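PDB 6OX6: Tas1 from Pseudomonas aeruginosa, which acts as a type VI secretion effector that pyrophosphorylates adenosine nucleotides to make (p)ppApp, depleting ADP and ATP in competitor cells. Local coordinates for residues His403-Asp408 / Glu424-Tyr429. Sequence-based numbering, arbitrary orientation. Where two conformers were deposited one is given.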
loop_
_atom_site.group_PDB
_atom_site.type_symbol
_atom_site.label_atom_id
_atom_site.label_comp_id
_atom_site.label_asym_id
_atom_site.label_seq_id
_atom_site.Cartn_x
_atom_site.Cartn_y
_atom_site.Cartn_z
ATOM N N HIS A 403 -4.961 -7.739 9.072
ATOM C CA HIS A 403 -3.626 -8.056 8.573
ATOM C C HIS A 403 -3.396 -9.555 8.444
ATOM O O HIS A 403 -2.592 -9.968 7.606
ATOM C CB HIS A 403 -2.552 -7.441 9.474
ATOM C CG HIS A 403 -2.322 -8.193 10.757
ATOM N ND1 HIS A 403 -1.238 -9.029 10.954
ATOM C CD2 HIS A 403 -3.034 -8.226 11.911
ATOM C CE1 HIS A 403 -1.301 -9.549 12.168
ATOM N NE2 HIS A 403 -2.386 -9.086 12.768
ATOM N N LYS A 404 -4.146 -10.348 9.202
ATOM C CA LYS A 404 -4.040 -11.799 9.130
ATOM C C LYS A 404 -4.518 -12.283 7.761
ATOM O O LYS A 404 -3.819 -13.035 7.082
ATOM C CB LYS A 404 -4.862 -12.455 10.240
ATOM C CG LYS A 404 -4.243 -12.337 11.623
ATOM C CD LYS A 404 -5.134 -12.964 12.683
ATOM C CE LYS A 404 -4.366 -13.973 13.522
ATOM N NZ LYS A 404 -3.124 -13.386 14.097
ATOM N N TYR A 405 -5.712 -11.850 7.359
ATOM C CA TYR A 405 -6.268 -12.232 6.064
ATOM C C TYR A 405 -5.361 -11.767 4.926
ATOM O O TYR A 405 -5.209 -12.460 3.912
ATOM C CB TYR A 405 -7.669 -11.629 5.882
ATOM C CG TYR A 405 -8.718 -12.061 6.884
ATOM C CD1 TYR A 405 -9.013 -13.399 7.075
ATOM C CD2 TYR A 405 -9.452 -11.113 7.599
ATOM C CE1 TYR A 405 -10.009 -13.794 7.972
ATOM C CE2 TYR A 405 -10.437 -11.487 8.506
ATOM C CZ TYR A 405 -10.707 -12.823 8.690
ATOM O OH TYR A 405 -11.689 -13.185 9.584
ATOM N N TYR A 406 -4.783 -10.573 5.054
ATOM C CA TYR A 406 -3.887 -10.090 4.014
ATOM C C TYR A 406 -2.696 -11.033 3.855
ATOM O O TYR A 406 -2.363 -11.437 2.734
ATOM C CB TYR A 406 -3.449 -8.659 4.337
ATOM C CG TYR A 406 -2.257 -8.211 3.540
ATOM C CD1 TYR A 406 -2.377 -7.868 2.210
ATOM C CD2 TYR A 406 -1.004 -8.162 4.122
ATOM C CE1 TYR A 406 -1.245 -7.483 1.469
ATOM C CE2 TYR A 406 0.112 -7.768 3.402
ATOM C CZ TYR A 406 -0.019 -7.434 2.079
ATOM O OH TYR A 406 1.096 -7.046 1.381
ATOM N N GLU A 407 -2.114 -11.476 4.976
ATOM C CA GLU A 407 -0.947 -12.353 4.931
ATOM C C GLU A 407 -1.291 -13.686 4.276
ATOM O O GLU A 407 -0.532 -14.190 3.443
ATOM C CB GLU A 407 -0.400 -12.576 6.342
ATOM C CG GLU A 407 0.221 -11.330 6.986
ATOM C CD GLU A 407 0.235 -11.360 8.540
ATOM O OE1 GLU A 407 -0.086 -12.420 9.161
ATOM O OE2 GLU A 407 0.574 -10.299 9.134
ATOM N N ASP A 408 -2.435 -14.275 4.635
ATOM C CA ASP A 408 -2.854 -15.528 4.000
ATOM C C ASP A 408 -3.158 -15.352 2.507
ATOM O O ASP A 408 -2.917 -16.261 1.701
ATOM C CB ASP A 408 -4.080 -16.077 4.723
ATOM C CG ASP A 408 -3.779 -16.443 6.189
ATOM O OD1 ASP A 408 -2.588 -16.518 6.564
ATOM O OD2 ASP A 408 -4.747 -16.641 6.953
ATOM N N GLU A 424 -13.223 -13.210 0.638
ATOM C CA GLU A 424 -14.594 -13.036 1.099
ATOM C C GLU A 424 -14.654 -12.868 2.614
ATOM O O GLU A 424 -15.400 -12.022 3.109
ATOM C CB GLU A 424 -15.469 -14.211 0.651
ATOM C CG GLU A 424 -16.959 -13.966 0.818
ATOM C CD GLU A 424 -17.794 -14.885 -0.067
ATOM O OE1 GLU A 424 -18.978 -15.144 0.262
ATOM O OE2 GLU A 424 -17.243 -15.361 -1.089
ATOM N N LYS A 425 -13.829 -13.623 3.332
ATOM C CA LYS A 425 -13.784 -13.541 4.786
ATOM C C LYS A 425 -13.275 -12.180 5.246
ATOM O O LYS A 425 -13.701 -11.664 6.279
ATOM C CB LYS A 425 -12.893 -14.650 5.354
ATOM C CG LYS A 425 -13.205 -16.037 4.816
ATOM C CD LYS A 425 -14.140 -16.789 5.748
ATOM C CE LYS A 425 -14.324 -18.231 5.302
ATOM N NZ LYS A 425 -13.136 -19.066 5.628
ATOM N N SER A 426 -12.363 -11.602 4.471
ATOM C CA SER A 426 -11.781 -10.301 4.804
ATOM C C SER A 426 -12.782 -9.182 4.572
ATOM O O SER A 426 -12.963 -8.312 5.439
ATOM C CB SER A 426 -10.511 -10.087 3.984
ATOM O OG SER A 426 -9.896 -8.843 4.316
ATOM N N ARG A 427 -13.520 -9.246 3.455
ATOM C CA ARG A 427 -14.523 -8.229 3.162
ATOM C C ARG A 427 -15.643 -8.278 4.185
ATOM O O ARG A 427 -16.102 -7.234 4.665
ATOM C CB ARG A 427 -15.109 -8.430 1.762
ATOM C CG ARG A 427 -14.123 -8.187 0.633
ATOM C CD ARG A 427 -14.850 -8.085 -0.725
ATOM N NE ARG A 427 -15.558 -9.317 -1.052
ATOM C CZ ARG A 427 -14.978 -10.385 -1.608
ATOM N NH1 ARG A 427 -13.679 -10.364 -1.917
ATOM N NH2 ARG A 427 -15.702 -11.465 -1.882
ATOM N N ALA A 428 -16.088 -9.488 4.531
ATOM C CA ALA A 428 -17.139 -9.606 5.538
ATOM C C ALA A 428 -16.667 -9.043 6.878
ATOM O O ALA A 428 -17.440 -8.411 7.608
ATOM C CB ALA A 428 -17.567 -11.065 5.667
ATOM N N TYR A 429 -15.383 -9.231 7.200
ATOM C CA TYR A 429 -14.867 -8.732 8.470
ATOM C C TYR A 429 -14.874 -7.215 8.490
ATOM O O TYR A 429 -15.446 -6.594 9.395
ATOM C CB TYR A 429 -13.452 -9.278 8.703
ATOM C CG TYR A 429 -12.743 -8.728 9.928
ATOM C CD1 TYR A 429 -13.074 -9.162 11.223
ATOM C CD2 TYR A 429 -11.701 -7.815 9.786
ATOM C CE1 TYR A 429 -12.390 -8.661 12.341
ATOM C CE2 TYR A 429 -11.034 -7.308 10.886
ATOM C CZ TYR A 429 -11.381 -7.721 12.147
ATOM O OH TYR A 429 -10.665 -7.192 13.202
#
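Y405 of helix 402-410 reaches across to K425, S426 and Y429 of helix 419-435, the two helices forming an antiparallel hairpin; within 403-408 and 424-429, every contact from the first helix comes from this tyrosine. The local axes run at 163° to each other and come within 9.6 Å.

The ring of Y405 packs face-on against the peptide group joining K425 and S426. With CG anti to the carbonyl carbon (chi1 -61°), it has the carbonyl carbon of K425 and the N of S426 over the middle of one face. S426 CA adds an off-centre CH-pi contact, 4.2 Å from the ring centroid. Serine suits this place because its short side chain lets Y405 lie against the helix backbone, Y405 CB being 3.7 Å from S426 CB. Apolar carbon contacts flank the ring: Y405 CE2 touches Y429 CB at 3.7 Å, and K425 lends its CB to the CE1 side while the rest of its chain turns away, as befits a lysine at an exposed margin.

The aromatic pair is offset edge-to-face, the edge of Y405 directed at the face of Y429, with centroids 5.8 Å apart and planes at 64°. Y405 offers a flat ring long enough to span the gap; Y429 combines a ring with a hydroxyl bonded at its buried end.

The side-chain hydrogen bonds stay within one helix or go to other parts of the chain. S426 OG bonds to L343 O, and Y429 OH to A372 O, P398 O and Q401 N, the last two just before helix 402-410. One turn apart, H403 ND1 donates to E407 OE2 at 2.9 Å, meeting the oxygen from above the carboxylate plane.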